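Local coordinates for protein putative metal-dependent hydrolase (Bacillus subtilis, PDB 6KNS) that has a metallo-beta-lactamase fold, binds two zinc ions in its active centre and is probably a hydrolase, possibly one that processes tRNA 3' ends, at residues H67-A72 with L215-H220; Y145-T150 with V156-D161. One frame throughout, in Å; residues are numbered along the deposited sequence.

Interaction 1: residues H67-A72 with L215-H220; sequences HHDHIA and LTHLPH. With ZN (zinc ion), chain G; ZN (zinc ion), chain H.
H70 and H217 meet through a single zinc ion, with D69 as the third protein ligand these segments give it. H70 NE2 binds this zinc at 2.2 Å and H217 NE2 at 2.1 Å, while D69 OD2 sits farther out, at 2.5 Å. All three are packed closely round the metal: H70 NE2 lies 3.3 Å from H217 NE2, at the edge of the H217 ring and in its plane. The two imidazoles approach by their edges without stacking, their planes 22° apart. The carboxylate is turned 71° from the H217 ring. D69 CG is tucked between its own backbone N and carbonyl carbon (chi1 62°), which brings OD2 over to the metal, 3.1 Å from H217 NE2. Both atoms are zinc ligands, and the metal accounts for their closeness. In the second shell, H70 ND1 is hydrogen-bonded to D40, fixing the ring's rotation, and D69 has a further polar partner in G17.

H67 ND1 holds the second zinc, 3.2 Å from the first zinc; H65, H140 and the shared D161 complete that site. H65, H67, D69 and H70 spell the HxHxDH signature of metallo-beta-lactamase fold hydrolases.

Away from the zinc the contact is loose. Even the closest pair of CA atoms, D69 CA and H217 CA, is 9.6 Å apart, and only about 93 Å² is buried. H68, on the outer side of the short turn of helix, is partly exposed and meets F79 of the second subunit. H217 follows strand 212-216, which runs between strands 177-181 and 238-241 with L215 against helix 225-231; residues 67-72 follow strand 60-62 of the other sheet.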
ATOM      1  N   HIS A  67      -4.312  10.554  -6.852  1.00 19.80           N
ATOM      2  CA  HIS A  67      -4.799   9.238  -7.296  1.00 18.72           C
ATOM      3  C   HIS A  67      -4.190   8.161  -6.373  1.00 18.55           C
ATOM      4  O   HIS A  67      -3.035   8.290  -5.956  1.00 18.03           O
ATOM      5  CB  HIS A  67      -4.376   8.981  -8.753  1.00 17.80           C
ATOM      6  CG  HIS A  67      -5.368   9.415  -9.784  1.00 18.28           C
ATOM      7  ND1 HIS A  67      -5.036   9.570 -11.119  1.00 17.46           N
ATOM      8  CD2 HIS A  67      -6.706   9.648  -9.698  1.00 18.99           C
ATOM      9  CE1 HIS A  67      -6.123   9.912 -11.804  1.00 18.93           C
ATOM     10  NE2 HIS A  67      -7.147   9.970 -10.963  1.00 19.33           N
ATOM     11  N   HIS A  68      -4.961   7.106  -6.085  1.00 18.62           N
ATOM     12  CA  HIS A  68      -4.568   6.031  -5.154  1.00 18.41           C
ATOM     13  C   HIS A  68      -3.196   5.450  -5.408  1.00 17.81           C
ATOM     14  O   HIS A  68      -2.406   5.208  -4.485  1.00 18.15           O
ATOM     15  CB  HIS A  68      -5.551   4.867  -5.235  1.00 18.51           C
ATOM     16  CG  HIS A  68      -6.932   5.222  -4.849  1.00 19.91           C
ATOM     17  ND1 HIS A  68      -7.252   5.785  -3.626  1.00 20.45           N
ATOM     18  CD2 HIS A  68      -8.099   5.103  -5.538  1.00 20.79           C
ATOM     19  CE1 HIS A  68      -8.567   5.970  -3.577  1.00 20.44           C
ATOM     20  NE2 HIS A  68      -9.092   5.575  -4.724  1.00 18.62           N
ATOM     21  N   ASP A  69      -2.891   5.219  -6.670  1.00 17.70           N
ATOM     22  CA  ASP A  69      -1.580   4.657  -7.024  1.00 16.69           C
ATOM     23  C   ASP A  69      -0.370   5.579  -6.796  1.00 16.71           C
ATOM     24  O   ASP A  69       0.777   5.138  -6.957  1.00 16.91           O
ATOM     25  CB  ASP A  69      -1.602   4.074  -8.438  1.00 17.06           C
ATOM     26  CG  ASP A  69      -1.883   5.123  -9.498  1.00 16.74           C
ATOM     27  OD1 ASP A  69      -2.811   5.905  -9.290  1.00 15.80           O
ATOM     28  OD2 ASP A  69      -1.188   5.140 -10.526  1.00 15.79           O
ATOM     29  N   HIS A  70      -0.609   6.807  -6.341  1.00 16.49           N
ATOM     30  CA  HIS A  70       0.466   7.721  -5.944  1.00 16.58           C
ATOM     31  C   HIS A  70       0.481   8.099  -4.452  1.00 16.77           C
ATOM     32  O   HIS A  70       1.423   8.750  -4.004  1.00 17.43           O
ATOM     33  CB  HIS A  70       0.378   8.993  -6.801  1.00 16.92           C
ATOM     34  CG  HIS A  70       0.574   8.708  -8.256  1.00 16.86           C
ATOM     35  ND1 HIS A  70       1.722   9.045  -8.940  1.00 16.45           N
ATOM     36  CD2 HIS A  70      -0.201   8.017  -9.122  1.00 16.33           C
ATOM     37  CE1 HIS A  70       1.622   8.588 -10.181  1.00 20.97           C
ATOM     38  NE2 HIS A  70       0.450   7.979 -10.320  1.00 16.69           N
ATOM     39  N   ILE A  71      -0.551   7.728  -3.697  1.00 16.89           N
ATOM     40  CA  ILE A  71      -0.661   8.099  -2.269  1.00 16.52           C
ATOM     41  C   ILE A  71      -1.100   6.974  -1.331  1.00 17.84           C
ATOM     42  O   ILE A  71      -1.166   7.198  -0.096  1.00 17.72           O
ATOM     43  CB  ILE A  71      -1.648   9.240  -2.052  1.00 17.86           C
ATOM     44  CG1 ILE A  71      -3.095   8.763  -2.281  1.00 17.57           C
ATOM     45  CG2 ILE A  71      -1.317  10.433  -2.989  1.00 16.06           C
ATOM     46  CD1 ILE A  71      -4.112   9.832  -1.953  1.00 17.15           C
ATOM     47  N   ALA A  72      -1.308   5.757  -1.852  1.00 16.78           N
ATOM     48  CA  ALA A  72      -1.843   4.685  -1.026  1.00 16.77           C
ATOM     49  C   ALA A  72      -1.051   4.453   0.242  1.00 16.06           C
ATOM     50  O   ALA A  72      -1.648   4.093   1.238  1.00 15.47           O
ATOM     51  CB  ALA A  72      -2.025   3.327  -1.826  1.00 14.98           C
ATOM     52  N   LEU A 215      11.120   5.135 -18.974  1.00 20.65           N
ATOM     53  CA  LEU A 215       9.716   4.925 -19.148  1.00 20.61           C
ATOM     54  C   LEU A 215       9.144   4.247 -17.916  1.00 20.26           C
ATOM     55  O   LEU A 215       9.665   3.241 -17.459  1.00 21.10           O
ATOM     56  CB  LEU A 215       9.491   4.063 -20.400  1.00 20.92           C
ATOM     57  CG  LEU A 215      10.085   4.625 -21.707  1.00 21.63           C
ATOM     58  CD1 LEU A 215       9.876   3.623 -22.876  1.00 21.61           C
ATOM     59  CD2 LEU A 215       9.498   6.002 -22.066  1.00 20.63           C
ATOM     60  N   THR A 216       8.044   4.770 -17.397  1.00 20.63           N
ATOM     61  CA  THR A 216       7.468   4.261 -16.166  1.00 19.40           C
ATOM     62  C   THR A 216       5.912   4.317 -16.203  1.00 19.52           C
ATOM     63  O   THR A 216       5.291   4.550 -17.260  1.00 19.52           O
ATOM     64  CB  THR A 216       8.092   5.034 -14.977  1.00 19.74           C
ATOM     65  OG1 THR A 216       7.691   4.430 -13.743  1.00 19.61           O
ATOM     66  CG2 THR A 216       7.685   6.534 -14.985  1.00 20.07           C
ATOM     67  N   HIS A 217       5.286   4.055 -15.065  1.00 19.25           N
ATOM     68  CA  HIS A 217       3.824   4.006 -14.956  1.00 18.46           C
ATOM     69  C   HIS A 217       3.288   2.981 -15.936  1.00 19.35           C
ATOM     70  O   HIS A 217       2.377   3.247 -16.709  1.00 20.29           O
ATOM     71  CB  HIS A 217       3.220   5.370 -15.207  1.00 18.52           C
ATOM     72  CG  HIS A 217       1.941   5.604 -14.485  1.00 19.34           C
ATOM     73  ND1 HIS A 217       0.718   5.222 -14.996  1.00 17.42           N
ATOM     74  CD2 HIS A 217       1.699   6.144 -13.260  1.00 18.04           C
ATOM     75  CE1 HIS A 217      -0.230   5.561 -14.136  1.00 19.71           C
ATOM     76  NE2 HIS A 217       0.339   6.117 -13.072  1.00 21.36           N
ATOM     77  N   LEU A 218       3.859   1.789 -15.840  1.00 19.35           N
ATOM     78  CA  LEU A 218       3.790   0.769 -16.877  1.00 19.12           C
ATOM     79  C   LEU A 218       2.447   0.048 -16.902  1.00 19.65           C
ATOM     80  O   LEU A 218       1.774  -0.052 -15.875  1.00 18.28           O
ATOM     81  CB  LEU A 218       4.900  -0.256 -16.649  1.00 18.25           C
ATOM     82  CG  LEU A 218       6.313   0.289 -16.645  1.00 18.37           C
ATOM     83  CD1 LEU A 218       7.332  -0.852 -16.223  1.00 18.47           C
ATOM     84  CD2 LEU A 218       6.623   0.920 -18.010  1.00 18.44           C
ATOM     85  N   PRO A 219       2.060  -0.468 -18.083  1.00 20.13           N
ATOM     86  CA  PRO A 219       0.795  -1.193 -18.228  1.00 20.82           C
ATOM     87  C   PRO A 219       0.899  -2.648 -17.769  1.00 21.46           C
ATOM     88  O   PRO A 219       1.982  -3.141 -17.551  1.00 21.19           O
ATOM     89  CB  PRO A 219       0.538  -1.148 -19.733  1.00 21.90           C
ATOM     90  CG  PRO A 219       1.908  -1.066 -20.351  1.00 20.88           C
ATOM     91  CD  PRO A 219       2.732  -0.250 -19.372  1.00 20.47           C
ATOM     92  N   HIS A 220      -0.239  -3.312 -17.615  1.00 22.51           N
ATOM     93  CA  HIS A 220      -0.303  -4.688 -17.157  1.00 23.51           C
ATOM     94  C   HIS A 220      -0.615  -5.650 -18.319  1.00 24.66           C
ATOM     95  O   HIS A 220      -1.243  -6.681 -18.113  1.00 26.56           O
ATOM     96  CB  HIS A 220      -1.382  -4.799 -16.046  1.00 23.16           C
ATOM     97  CG  HIS A 220      -1.075  -3.940 -14.855  1.00 23.13           C
ATOM     98  ND1 HIS A 220      -0.433  -4.429 -13.738  1.00 23.85           N
ATOM     99  CD2 HIS A 220      -1.243  -2.616 -14.640  1.00 22.04           C
ATOM    100  CE1 HIS A 220      -0.244  -3.450 -12.874  1.00 23.32           C
ATOM    101  NE2 HIS A 220      -0.740  -2.339 -13.386  1.00 22.01           N
TER
HETATM  102 ZN    ZN G 303      -0.928   7.276 -11.851  1.00 29.88          ZN
HETATM  103 ZN    ZN H 304      -3.155   9.515 -12.064  1.00 24.88          ZN

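Interaction 2: residues Y145-T150 with V156-D161; sequences YAMRIT and VVYTAD. With ZN (zinc ion), chain H; ZN (zinc ion), chain G.
M147 and Y158 form a hydrogen-bonded pair in the antiparallel beta hairpin of strands 145-150 and 155-158, part of one sheet of the metallo-beta-lactamase fold. M147 N reaches Y158 O at 2.9 Å, and Y158 N returns a nearly straight bond to M147 O (174°). I149 and V156 repeat this two-bond pairing, while between them R148 and V157 stand side by side on the same face as a non-hydrogen-bonded pair, R148 CG lying 4.1 Å from V157 CG2. The guanidinium goes elsewhere, to the carbonyls of F171 and E173.

Y158 is worth following outward. Its CB lies 4.0 Å from M147 O. CG stands anti to the backbone N (chi1 174°), and the ring extends with M147 SD at its edge, 4.5 Å from CD2. One face carries the backbone N of A160, 3.5 Å above the ring centre. At the tip, OH is hydrogen-bonded to D40 OD2.

Farther along, A160 CB packs on Y145 O at 3.6 Å. The chain then delivers D161, whose OD2 alone bridges the metals, 2.2 Å from one zinc ion and 2.4 Å from the other.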
ATOM      1  N   TYR A 145       0.685  17.618 -10.979  1.00 23.06           N
ATOM      2  CA  TYR A 145       1.845  18.437 -11.384  1.00 23.23           C
ATOM      3  C   TYR A 145       3.071  17.602 -11.684  1.00 22.72           C
ATOM      4  O   TYR A 145       3.483  16.789 -10.867  1.00 20.63           O
ATOM      5  CB  TYR A 145       2.201  19.507 -10.327  1.00 24.07           C
ATOM      6  CG  TYR A 145       1.136  20.525 -10.196  1.00 23.12           C
ATOM      7  CD1 TYR A 145       1.163  21.701 -10.938  1.00 24.54           C
ATOM      8  CD2 TYR A 145       0.051  20.281  -9.387  1.00 23.02           C
ATOM      9  CE1 TYR A 145       0.122  22.641 -10.839  1.00 24.76           C
ATOM     10  CE2 TYR A 145      -0.978  21.199  -9.274  1.00 25.50           C
ATOM     11  CZ  TYR A 145      -0.937  22.376  -9.985  1.00 25.26           C
ATOM     12  OH  TYR A 145      -1.990  23.245  -9.849  1.00 28.84           O
ATOM     13  N   ALA A 146       3.672  17.868 -12.856  1.00 22.92           N
ATOM     14  CA  ALA A 146       4.983  17.347 -13.200  1.00 22.63           C
ATOM     15  C   ALA A 146       6.013  18.129 -12.419  1.00 22.94           C
ATOM     16  O   ALA A 146       5.707  19.223 -11.946  1.00 23.97           O
ATOM     17  CB  ALA A 146       5.239  17.457 -14.684  1.00 23.01           C
ATOM     18  N   MET A 147       7.208  17.565 -12.251  1.00 22.47           N
ATOM     19  CA  MET A 147       8.242  18.198 -11.446  1.00 23.45           C
ATOM     20  C   MET A 147       9.594  18.206 -12.137  1.00 24.38           C
ATOM     21  O   MET A 147       9.975  17.241 -12.790  1.00 24.15           O
ATOM     22  CB  MET A 147       8.398  17.483 -10.121  1.00 22.67           C
ATOM     23  CG  MET A 147       7.133  17.418  -9.306  1.00 24.14           C
ATOM     24  SD  MET A 147       7.330  16.302  -7.907  1.00 24.34           S
ATOM     25  CE  MET A 147       5.585  16.076  -7.563  1.00 23.62           C
ATOM     26  N   ARG A 148      10.307  19.323 -11.996  1.00 26.27           N
ATOM     27  CA  ARG A 148      11.681  19.450 -12.466  1.00 26.67           C
ATOM     28  C   ARG A 148      12.535  19.607 -11.216  1.00 26.51           C
ATOM     29  O   ARG A 148      12.348  20.567 -10.453  1.00 26.69           O
ATOM     30  CB  ARG A 148      11.830  20.665 -13.358  1.00 28.61           C
ATOM     31  CG  ARG A 148      13.290  20.943 -13.701  1.00 32.11           C
ATOM     32  CD  ARG A 148      13.551  22.271 -14.391  1.00 37.02           C
ATOM     33  NE  ARG A 148      13.659  22.075 -15.812  1.00 40.29           N
ATOM     34  CZ  ARG A 148      14.766  22.116 -16.544  1.00 40.43           C
ATOM     35  NH1 ARG A 148      15.944  22.424 -16.045  1.00 42.72           N
ATOM     36  NH2 ARG A 148      14.659  21.846 -17.824  1.00 41.45           N
ATOM     37  N   ILE A 149      13.454  18.667 -10.997  1.00 25.74           N
ATOM     38  CA  ILE A 149      14.224  18.607  -9.758  1.00 25.27           C
ATOM     39  C   ILE A 149      15.703  18.764 -10.048  1.00 26.44           C
ATOM     40  O   ILE A 149      16.289  17.958 -10.760  1.00 25.86           O
ATOM     41  CB  ILE A 149      13.950  17.301  -8.989  1.00 23.86           C
ATOM     42  CG1 ILE A 149      12.439  17.169  -8.709  1.00 23.63           C
ATOM     43  CG2 ILE A 149      14.712  17.300  -7.673  1.00 22.82           C
ATOM     44  CD1 ILE A 149      12.001  15.870  -8.057  1.00 21.26           C
ATOM     45  N   THR A 150      16.305  19.824  -9.515  1.00 27.74           N
ATOM     46  CA  THR A 150      17.716  20.038  -9.704  1.00 29.03           C
ATOM     47  C   THR A 150      18.437  20.210  -8.385  1.00 29.99           C
ATOM     48  O   THR A 150      17.845  20.577  -7.391  1.00 29.96           O
ATOM     49  CB  THR A 150      18.001  21.250 -10.631  1.00 30.90           C
ATOM     50  OG1 THR A 150      19.412  21.311 -10.888  1.00 31.94           O
ATOM     51  CG2 THR A 150      17.502  22.602 -10.035  1.00 30.42           C
ATOM     52  N   VAL A 156      16.594  16.370 -13.042  1.00 25.05           N
ATOM     53  CA  VAL A 156      15.707  15.294 -13.417  1.00 23.79           C
ATOM     54  C   VAL A 156      14.289  15.831 -13.588  1.00 23.62           C
ATOM     55  O   VAL A 156      13.805  16.569 -12.746  1.00 23.78           O
ATOM     56  CB  VAL A 156      15.729  14.156 -12.347  1.00 22.94           C
ATOM     57  CG1 VAL A 156      14.777  13.055 -12.697  1.00 19.23           C
ATOM     58  CG2 VAL A 156      17.167  13.596 -12.189  1.00 23.40           C
ATOM     59  N   VAL A 157      13.610  15.427 -14.658  1.00 23.57           N
ATOM     60  CA  VAL A 157      12.227  15.810 -14.885  1.00 22.82           C
ATOM     61  C   VAL A 157      11.383  14.559 -14.754  1.00 22.44           C
ATOM     62  O   VAL A 157      11.703  13.512 -15.334  1.00 22.80           O
ATOM     63  CB  VAL A 157      12.026  16.474 -16.275  1.00 24.24           C
ATOM     64  CG1 VAL A 157      10.539  16.665 -16.586  1.00 23.22           C
ATOM     65  CG2 VAL A 157      12.756  17.820 -16.347  1.00 24.19           C
ATOM     66  N   TYR A 158      10.319  14.679 -13.970  1.00 21.73           N
ATOM     67  CA  TYR A 158       9.314  13.647 -13.749  1.00 21.23           C
ATOM     68  C   TYR A 158       8.001  14.184 -14.290  1.00 21.31           C
ATOM     69  O   TYR A 158       7.539  15.217 -13.834  1.00 22.83           O
ATOM     70  CB  TYR A 158       9.176  13.403 -12.246  1.00 20.30           C
ATOM     71  CG  TYR A 158       8.094  12.476 -11.809  1.00 18.88           C
ATOM     72  CD1 TYR A 158       7.918  11.235 -12.423  1.00 21.59           C
ATOM     73  CD2 TYR A 158       7.246  12.813 -10.736  1.00 19.62           C
ATOM     74  CE1 TYR A 158       6.917  10.334 -11.976  1.00 19.57           C
ATOM     75  CE2 TYR A 158       6.251  11.933 -10.281  1.00 18.35           C
ATOM     76  CZ  TYR A 158       6.095  10.699 -10.899  1.00 20.00           C
ATOM     77  OH  TYR A 158       5.127   9.829 -10.465  1.00 19.12           O
ATOM     78  N   THR A 159       7.420  13.517 -15.273  1.00 21.00           N
ATOM     79  CA  THR A 159       6.172  13.971 -15.873  1.00 20.94           C
ATOM     80  C   THR A 159       4.963  13.765 -14.960  1.00 21.34           C
ATOM     81  O   THR A 159       3.883  14.270 -15.256  1.00 22.17           O
ATOM     82  CB  THR A 159       5.836  13.202 -17.186  1.00 21.84           C
ATOM     83  OG1 THR A 159       5.617  11.812 -16.877  1.00 17.95           O
ATOM     84  CG2 THR A 159       6.941  13.329 -18.221  1.00 20.64           C
ATOM     85  N   ALA A 160       5.102  12.999 -13.876  1.00 20.39           N
ATOM     86  CA  ALA A 160       3.938  12.490 -13.195  1.00 20.32           C
ATOM     87  C   ALA A 160       3.025  11.875 -14.273  1.00 20.73           C
ATOM     88  O   ALA A 160       3.520  11.280 -15.253  1.00 21.15           O
ATOM     89  CB  ALA A 160       3.235  13.582 -12.382  1.00 19.25           C
ATOM     90  N   ASP A 161       1.716  12.004 -14.105  1.00 20.62           N
ATOM     91  CA  ASP A 161       0.761  11.461 -15.057  1.00 20.91           C
ATOM     92  C   ASP A 161       0.248  12.544 -15.952  1.00 21.72           C
ATOM     93  O   ASP A 161      -0.182  13.587 -15.466  1.00 22.58           O
ATOM     94  CB  ASP A 161      -0.450  10.917 -14.337  1.00 21.05           C
ATOM     95  CG  ASP A 161      -0.160   9.646 -13.565  1.00 20.90           C
ATOM     96  OD1 ASP A 161       1.012   9.256 -13.321  1.00 21.80           O
ATOM     97  OD2 ASP A 161      -1.163   9.032 -13.244  1.00 17.04           O
TER
HETATM   98 ZN    ZN H 304      -3.155   9.515 -12.064  1.00 24.88          ZN
HETATM   99 ZN    ZN G 303      -0.928   7.276 -11.851  1.00 29.88          ZN

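From the N terminus, the chain completes strand 60-62 of the first sheet and enters 67-72, the opening half of interaction 1. After helix 74-86, and strands 94-98 and 115-119 of the same sheet, it crosses to the second, where 145-150 turns back through a short connection to 156-161; interaction 2 closes a small loop. Strand 177-181 and helix 198-208 follow, and 215-220, starting at the end of strand 212-216, closes the far larger loop of interaction 1, with interaction 2 nested inside it. The long closure joins the two sheets across the dinuclear centre, the short one two neighbouring strands. They touch there: D161 OD1 packs 3.2 Å from H217 CD2, and D40 hydrogen-bonds residues in both.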